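Local coordinates for protein lipase, class 3 (Penicillium roqueforti FM164, PDB 6L7N) that probably hydrolyses the ester bonds of lipids such as triacylglycerols, as a fungal class 3 lipase of the alpha/beta-hydrolase fold, at residues Thr52-Phe57 with Lys130-Gln135; Gly67-Asp72 with Ile126-Glu131. All blocks are in the same frame, centred on the assembly; numbering follows the deposited sequence.

Interaction 1 (Thr52-Phe57 with Lys130-Gln135); sequences TVFYDF and KEAVSQ
F54 and Y55 reach from the edge strand to residues 131-135 of helix 112-135, where they meet A132, Q135 and E131. The apolar part is slight. The methyl of A132 lies over one face of the F54 ring, with CB 4.4 Å from CD1.

Two polar groups meet the aromatic side chains. The amide oxygen OE1 of Q135 comes to 3.1 Å from F54 CE1. The exact ring position is doubtful, because a V71 methyl lies impossibly close to it. The amide oxygen approaches obliquely, and the ring and amide planes are 32° apart. The two side chains run past each other in opposite directions. The extended outer part of Q135 carries its amide back along the helix flank to the ring. Y55 OH sits 2.8 Å from E131 OE1, a close polar approach with a poor angle. OE1 lies at the edge of the Y55 ring, near its plane, while the carboxylate is turned almost square to it (85°). Y55 already leaves the strand toward the helix, and CG opposite the carbonyl carbon (chi1 -61°) carries the ring on to E131.

F54 and Y55 both face I69 of strand 66-72, which makes a classic beta bulge. It sends two successive aromatics toward helix 112-135. Strand 52-57 is the outermost of the main sheet here, and Y55 also touches E128 one turn back along the helix.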
ATOM      1  N   THR A  52      12.446   3.068  14.208  1.00 13.06           N
ATOM      2  CA  THR A  52      12.777   4.489  14.167  1.00  7.93           C
ATOM      3  C   THR A  52      12.827   5.006  12.731  1.00 14.74           C
ATOM      4  O   THR A  52      13.107   4.258  11.788  1.00 12.84           O
ATOM      5  CB  THR A  52      14.132   4.763  14.826  1.00 18.93           C
ATOM      6  OG1 THR A  52      15.162   4.098  14.090  1.00 19.61           O
ATOM      7  CG2 THR A  52      14.140   4.241  16.243  1.00 10.53           C
ATOM      8  N   VAL A  53      12.583   6.303  12.571  1.00 14.23           N
ATOM      9  CA  VAL A  53      12.535   6.901  11.240  1.00 10.18           C
ATOM     10  C   VAL A  53      13.948   7.167  10.732  1.00 16.37           C
ATOM     11  O   VAL A  53      14.725   7.883  11.380  1.00 13.49           O
ATOM     12  CB  VAL A  53      11.716   8.202  11.256  1.00 10.37           C
ATOM     13  CG1 VAL A  53      11.867   8.923   9.919  1.00 16.01           C
ATOM     14  CG2 VAL A  53      10.267   7.894  11.541  1.00 10.65           C
ATOM     15  N   PHE A  54      14.271   6.623   9.539  1.00 10.19           N
ATOM     16  CA  PHE A  54      15.512   6.999   8.871  1.00 17.32           C
ATOM     17  C   PHE A  54      15.378   8.245   8.031  1.00 15.28           C
ATOM     18  O   PHE A  54      16.270   9.106   8.034  1.00 14.33           O
ATOM     19  CB  PHE A  54      15.979   5.874   7.975  1.00 18.66           C
ATOM     20  CG  PHE A  54      16.897   4.971   8.643  1.00 36.08           C
ATOM     21  CD1 PHE A  54      18.237   5.209   8.641  1.00 40.42           C
ATOM     22  CD2 PHE A  54      16.452   3.880   9.294  1.00 33.33           C
ATOM     23  CE1 PHE A  54      19.118   4.339   9.298  1.00 30.33           C
ATOM     24  CE2 PHE A  54      17.348   3.007   9.952  1.00 39.96           C
ATOM     25  CZ  PHE A  54      18.665   3.266   9.964  1.00 39.48           C
ATOM     26  N   TYR A  55      14.299   8.308   7.264  1.00 10.68           N
ATOM     27  CA  TYR A  55      14.043   9.442   6.402  1.00  8.17           C
ATOM     28  C   TYR A  55      12.544   9.626   6.352  1.00  9.71           C
ATOM     29  O   TYR A  55      11.795   8.688   6.599  1.00  9.52           O
ATOM     30  CB  TYR A  55      14.575   9.227   4.978  1.00 11.58           C
ATOM     31  CG  TYR A  55      16.071   9.022   4.873  1.00 18.23           C
ATOM     32  CD1 TYR A  55      16.945  10.100   4.960  1.00 18.32           C
ATOM     33  CD2 TYR A  55      16.607   7.758   4.673  1.00 16.67           C
ATOM     34  CE1 TYR A  55      18.303   9.928   4.852  1.00 21.67           C
ATOM     35  CE2 TYR A  55      17.979   7.573   4.577  1.00 13.02           C
ATOM     36  CZ  TYR A  55      18.820   8.662   4.660  1.00 20.52           C
ATOM     37  OH  TYR A  55      20.188   8.499   4.562  1.00 20.17           O
ATOM     38  N   ASP A  56      12.104  10.838   6.038  1.00 11.75           N
ATOM     39  CA  ASP A  56      10.682  11.018   5.789  1.00 10.26           C
ATOM     40  C   ASP A  56      10.467  12.151   4.803  1.00  9.62           C
ATOM     41  O   ASP A  56      11.376  12.926   4.484  1.00  8.94           O
ATOM     42  CB  ASP A  56       9.885  11.268   7.075  1.00  7.53           C
ATOM     43  CG  ASP A  56      10.539  12.259   7.989  1.00 13.22           C
ATOM     44  OD1 ASP A  56      11.123  13.259   7.498  1.00 12.42           O
ATOM     45  OD2 ASP A  56      10.451  12.021   9.220  1.00 11.45           O
ATOM     46  N   PHE A  57       9.232  12.226   4.322  1.00 12.17           N
ATOM     47  CA  PHE A  57       8.863  13.208   3.317  1.00 11.30           C
ATOM     48  C   PHE A  57       7.408  13.595   3.540  1.00 13.03           C
ATOM     49  O   PHE A  57       6.557  12.731   3.760  1.00 10.85           O
ATOM     50  CB  PHE A  57       9.110  12.667   1.902  1.00 14.62           C
ATOM     51  CG  PHE A  57       8.636  11.247   1.676  1.00 13.79           C
ATOM     52  CD1 PHE A  57       9.411  10.166   2.069  1.00 12.41           C
ATOM     53  CD2 PHE A  57       7.438  11.005   1.029  1.00 17.73           C
ATOM     54  CE1 PHE A  57       8.983   8.868   1.850  1.00 18.67           C
ATOM     55  CE2 PHE A  57       7.004   9.710   0.800  1.00 16.19           C
ATOM     56  CZ  PHE A  57       7.781   8.639   1.214  1.00 18.68           C
ATOM     57  N   LYS A 130      19.461   3.221  -0.669  1.00  9.13           N
ATOM     58  CA  LYS A 130      20.796   2.651  -0.810  1.00 12.12           C
ATOM     59  C   LYS A 130      21.570   2.812   0.488  1.00 15.35           C
ATOM     60  O   LYS A 130      22.189   1.855   0.984  1.00 12.97           O
ATOM     61  CB  LYS A 130      21.543   3.299  -1.978  1.00 13.70           C
ATOM     62  CG  LYS A 130      22.946   2.732  -2.183  1.00 20.11           C
ATOM     63  CD  LYS A 130      23.606   3.307  -3.418  1.00 24.14           C
ATOM     64  CE  LYS A 130      25.017   2.747  -3.591  1.00 30.52           C
ATOM     65  NZ  LYS A 130      25.764   3.495  -4.639  1.00 31.84           N
ATOM     66  N   GLU A 131      21.461   3.993   1.102  1.00 13.83           N
ATOM     67  CA  GLU A 131      22.146   4.222   2.374  1.00 10.79           C
ATOM     68  C   GLU A 131      21.637   3.295   3.477  1.00 13.44           C
ATOM     69  O   GLU A 131      22.424   2.640   4.178  1.00 13.55           O
ATOM     70  CB  GLU A 131      21.977   5.679   2.788  1.00 15.80           C
ATOM     71  CG  GLU A 131      23.182   6.522   2.556  1.00 27.53           C
ATOM     72  CD  GLU A 131      22.990   7.900   3.122  1.00 24.95           C
ATOM     73  OE1 GLU A 131      22.890   8.020   4.358  1.00 22.80           O
ATOM     74  OE2 GLU A 131      22.888   8.849   2.325  1.00 20.36           O
ATOM     75  N   ALA A 132      20.315   3.231   3.657  1.00 10.29           N
ATOM     76  CA  ALA A 132      19.769   2.486   4.787  1.00  9.99           C
ATOM     77  C   ALA A 132      19.967   0.978   4.618  1.00 13.65           C
ATOM     78  O   ALA A 132      20.232   0.260   5.594  1.00  9.30           O
ATOM     79  CB  ALA A 132      18.293   2.837   4.975  1.00 16.82           C
ATOM     80  N   VAL A 133      19.874   0.477   3.388  1.00 10.17           N
ATOM     81  CA  VAL A 133      20.082  -0.952   3.180  1.00  9.80           C
ATOM     82  C   VAL A 133      21.547  -1.297   3.359  1.00 12.18           C
ATOM     83  O   VAL A 133      21.886  -2.347   3.917  1.00 14.87           O
ATOM     84  CB  VAL A 133      19.560  -1.381   1.797  1.00 10.53           C
ATOM     85  CG1 VAL A 133      20.012  -2.802   1.484  1.00 16.99           C
ATOM     86  CG2 VAL A 133      18.063  -1.304   1.788  1.00  7.33           C
ATOM     87  N   SER A 134      22.445  -0.415   2.912  1.00 12.45           N
ATOM     88  CA  SER A 134      23.859  -0.641   3.186  1.00 13.71           C
ATOM     89  C   SER A 134      24.119  -0.700   4.681  1.00 16.48           C
ATOM     90  O   SER A 134      24.940  -1.502   5.139  1.00 14.04           O
ATOM     91  CB  SER A 134      24.705   0.454   2.539  1.00 16.95           C
ATOM     92  OG  SER A 134      25.986   0.511   3.135  1.00 35.23           O
ATOM     93  N   GLN A 135      23.438   0.154   5.459  1.00 12.56           N
ATOM     94  CA  GLN A 135      23.619   0.138   6.909  1.00 14.15           C
ATOM     95  C   GLN A 135      22.966  -1.068   7.573  1.00 15.76           C
ATOM     96  O   GLN A 135      23.279  -1.356   8.736  1.00 12.77           O
ATOM     97  CB  GLN A 135      23.068   1.417   7.548  1.00 17.36           C
ATOM     98  CG  GLN A 135      23.690   2.715   7.062  1.00 19.79           C
ATOM     99  CD  GLN A 135      22.710   3.856   7.162  1.00 28.68           C
ATOM    100  OE1 GLN A 135      21.563   3.639   7.516  1.00 27.78           O
ATOM    101  NE2 GLN A 135      23.153   5.073   6.876  1.00 31.88           N
TER

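Interaction 2 (Gly67-Asp72 with Ile126-Glu131)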
ATOM      1  N   GLY A  67       5.293  10.173   3.612  1.00  6.31           N
ATOM      2  CA  GLY A  67       5.702   8.853   4.042  1.00  6.57           C
ATOM      3  C   GLY A  67       7.061   8.867   4.706  1.00  9.25           C
ATOM      4  O   GLY A  67       7.596   9.916   5.069  1.00  8.43           O
ATOM      5  N   PHE A  68       7.612   7.668   4.828  1.00  8.03           N
ATOM      6  CA  PHE A  68       8.851   7.530   5.588  1.00 10.11           C
ATOM      7  C   PHE A  68       9.573   6.253   5.197  1.00 10.82           C
ATOM      8  O   PHE A  68       8.982   5.316   4.657  1.00 10.17           O
ATOM      9  CB  PHE A  68       8.589   7.545   7.099  1.00  9.36           C
ATOM     10  CG  PHE A  68       7.681   6.428   7.587  1.00  9.77           C
ATOM     11  CD1 PHE A  68       8.170   5.147   7.823  1.00  7.90           C
ATOM     12  CD2 PHE A  68       6.339   6.681   7.844  1.00  8.89           C
ATOM     13  CE1 PHE A  68       7.325   4.126   8.297  1.00 10.11           C
ATOM     14  CE2 PHE A  68       5.493   5.679   8.309  1.00  7.97           C
ATOM     15  CZ  PHE A  68       5.980   4.394   8.542  1.00 11.47           C
ATOM     16  N   ILE A  69      10.875   6.249   5.474  1.00 11.38           N
ATOM     17  CA  ILE A  69      11.699   5.048   5.522  1.00  8.71           C
ATOM     18  C   ILE A  69      12.116   4.856   6.975  1.00  9.61           C
ATOM     19  O   ILE A  69      12.741   5.746   7.567  1.00 17.89           O
ATOM     20  CB  ILE A  69      12.931   5.156   4.612  1.00  7.41           C
ATOM     21  CG1 ILE A  69      12.525   5.561   3.184  1.00  7.23           C
ATOM     22  CG2 ILE A  69      13.754   3.869   4.656  1.00 16.61           C
ATOM     23  CD1 ILE A  69      13.715   5.753   2.245  1.00  6.40           C
ATOM     24  N   ALA A  70      11.748   3.708   7.543  1.00  7.93           N
ATOM     25  CA  ALA A  70      12.076   3.353   8.920  1.00 11.29           C
ATOM     26  C   ALA A  70      12.812   2.024   8.942  1.00 13.28           C
ATOM     27  O   ALA A  70      12.801   1.273   7.966  1.00 12.32           O
ATOM     28  CB  ALA A  70      10.828   3.252   9.798  1.00  8.05           C
ATOM     29  N   VAL A  71      13.468   1.730  10.059  1.00 10.74           N
ATOM     30  CA  VAL A  71      14.166   0.462  10.232  1.00 10.89           C
ATOM     31  C   VAL A  71      13.591  -0.254  11.442  1.00 13.31           C
ATOM     32  O   VAL A  71      13.444   0.344  12.517  1.00 13.77           O
ATOM     33  CB  VAL A  71      15.691   0.637  10.367  1.00 16.15           C
ATOM     34  CG1 VAL A  71      16.281  -0.629  10.964  1.00 17.54           C
ATOM     35  CG2 VAL A  71      16.340   0.885   8.978  1.00 21.19           C
ATOM     36  N   ASP A  72      13.284  -1.534  11.257  1.00 11.99           N
ATOM     37  CA  ASP A  72      12.667  -2.419  12.233  1.00 16.89           C
ATOM     38  C   ASP A  72      13.702  -3.501  12.531  1.00 17.03           C
ATOM     39  O   ASP A  72      13.889  -4.427  11.733  1.00 13.55           O
ATOM     40  CB  ASP A  72      11.372  -2.979  11.651  1.00 14.24           C
ATOM     41  CG  ASP A  72      10.694  -3.980  12.545  1.00 19.07           C
ATOM     42  OD1 ASP A  72      11.315  -4.501  13.509  1.00 18.45           O
ATOM     43  OD2 ASP A  72       9.507  -4.241  12.265  1.00 12.34           O
ATOM     44  N   ILE A 126      15.443   6.515  -3.731  1.00  9.68           N
ATOM     45  CA  ILE A 126      16.415   5.516  -4.170  1.00  8.96           C
ATOM     46  C   ILE A 126      17.759   5.739  -3.479  1.00 13.11           C
ATOM     47  O   ILE A 126      18.380   4.796  -2.966  1.00 13.38           O
ATOM     48  CB  ILE A 126      16.546   5.535  -5.706  1.00 13.39           C
ATOM     49  CG1 ILE A 126      15.250   5.017  -6.337  1.00 12.67           C
ATOM     50  CG2 ILE A 126      17.709   4.682  -6.167  1.00 19.98           C
ATOM     51  CD1 ILE A 126      15.223   5.086  -7.863  1.00 14.15           C
ATOM     52  N   LYS A 127      18.217   6.995  -3.429  1.00 14.30           N
ATOM     53  CA  LYS A 127      19.503   7.258  -2.773  1.00 12.13           C
ATOM     54  C   LYS A 127      19.439   6.939  -1.272  1.00 10.78           C
ATOM     55  O   LYS A 127      20.358   6.312  -0.704  1.00 12.96           O
ATOM     56  CB  LYS A 127      19.919   8.709  -3.014  1.00 14.31           C
ATOM     57  CG  LYS A 127      20.142   9.074  -4.490  1.00 14.54           C
ATOM     58  CD  LYS A 127      20.521  10.543  -4.625  1.00 19.61           C
ATOM     59  CE  LYS A 127      20.527  10.996  -6.079  1.00 30.22           C
ATOM     60  NZ  LYS A 127      20.433  12.479  -6.168  1.00 40.63           N
ATOM     61  N   GLU A 128      18.334   7.326  -0.626  1.00 12.41           N
ATOM     62  CA  GLU A 128      18.155   7.061   0.801  1.00 13.73           C
ATOM     63  C   GLU A 128      18.110   5.563   1.081  1.00 11.80           C
ATOM     64  O   GLU A 128      18.697   5.075   2.058  1.00 10.21           O
ATOM     65  CB  GLU A 128      16.867   7.727   1.293  1.00  9.43           C
ATOM     66  CG  GLU A 128      16.860   9.253   1.239  1.00 13.30           C
ATOM     67  CD  GLU A 128      15.490   9.873   1.535  1.00 19.33           C
ATOM     68  OE1 GLU A 128      15.423  11.107   1.763  1.00 18.59           O
ATOM     69  OE2 GLU A 128      14.479   9.131   1.536  1.00 15.43           O
ATOM     70  N   LEU A 129      17.378   4.820   0.257  1.00 11.78           N
ATOM     71  CA  LEU A 129      17.302   3.385   0.456  1.00 10.08           C
ATOM     72  C   LEU A 129      18.671   2.751   0.296  1.00 11.49           C
ATOM     73  O   LEU A 129      19.018   1.826   1.035  1.00 13.29           O
ATOM     74  CB  LEU A 129      16.309   2.772  -0.524  1.00  7.60           C
ATOM     75  CG  LEU A 129      14.848   2.906  -0.124  1.00  5.91           C
ATOM     76  CD1 LEU A 129      13.983   2.354  -1.258  1.00 13.41           C
ATOM     77  CD2 LEU A 129      14.591   2.160   1.183  1.00 13.34           C
ATOM     78  N   LYS A 130      19.461   3.221  -0.669  1.00  9.13           N
ATOM     79  CA  LYS A 130      20.796   2.651  -0.810  1.00 12.12           C
ATOM     80  C   LYS A 130      21.570   2.812   0.488  1.00 15.35           C
ATOM     81  O   LYS A 130      22.189   1.855   0.984  1.00 12.97           O
ATOM     82  CB  LYS A 130      21.543   3.299  -1.978  1.00 13.70           C
ATOM     83  CG  LYS A 130      22.946   2.732  -2.183  1.00 20.11           C
ATOM     84  CD  LYS A 130      23.606   3.307  -3.418  1.00 24.14           C
ATOM     85  CE  LYS A 130      25.017   2.747  -3.591  1.00 30.52           C
ATOM     86  NZ  LYS A 130      25.764   3.495  -4.639  1.00 31.84           N
ATOM     87  N   GLU A 131      21.461   3.993   1.102  1.00 13.83           N
ATOM     88  CA  GLU A 131      22.146   4.222   2.374  1.00 10.79           C
ATOM     89  C   GLU A 131      21.637   3.295   3.477  1.00 13.44           C
ATOM     90  O   GLU A 131      22.424   2.640   4.178  1.00 13.55           O
ATOM     91  CB  GLU A 131      21.977   5.679   2.788  1.00 15.80           C
ATOM     92  CG  GLU A 131      23.182   6.522   2.556  1.00 27.53           C
ATOM     93  CD  GLU A 131      22.990   7.900   3.122  1.00 24.95           C
ATOM     94  OE1 GLU A 131      22.890   8.020   4.358  1.00 22.80           O
ATOM     95  OE2 GLU A 131      22.888   8.849   2.325  1.00 20.36           O
TER
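Residues 67-72 of the strand run alongside residues 126-131 of the helix, nearest at I69 and L129, whose CA atoms are 7.7 Å apart. I69 makes all the contact from the strand side. Its side chain leaves the strand toward the helix, and CG1 to CD1 continues outward in an extended chain (chi2 177°). CD1 therefore ends between two helix residues. I69 CD1 is 3.8 Å from L129 CD2. I69 CD1 is also 3.8 Å from E128 CB. The second branch, I69 CG2, is 4.0 Å from L129 CD2, so this leucine methyl touches both branches of the isoleucine.

This is helix-on-sheet packing of the alpha/beta-hydrolase fold. Strand 66-72 is second in the large mixed sheet, paired antiparallel with strands 52-57 and 77-83. Helix 112-135 covers this face and leads into strand 140-146, which is followed by a probable nucleophile elbow. F68 points away from the helix and packs against Y18 and A21 of helix 6-22.

E128 meets the isoleucine with both CB and a carboxylate oxygen. Its chain is extended beyond CG, which brings the carboxylate beside the isoleucine tip, with OE2 3.5 Å from I69 CD1. The same glutamate touches Y55 of the neighbouring strand. I69 also packs on V78 and L80 of strand 77-83.

Both interactions set helix 112-135 on the same end of the main sheet, and their centres are about 3 Å apart. Their helix segments overlap at K130 and E131, but of these only E131 makes a contact, and that in interaction 1. Interaction 1 lies at the surface, beside residues 131-135 and against the outermost strand. It uses aromatic rings with an amide and a carboxylate. Interaction 2 lies one strand further in and about one turn earlier on the helix. It is buried and chiefly aliphatic. The two strands are antiparallel neighbours, probably joined by backbone hydrogen bonds from F54 N to I69 O and from I69 N to Y55 O. I69 thus faces the bulge of interaction 1 while filling the contact of interaction 2.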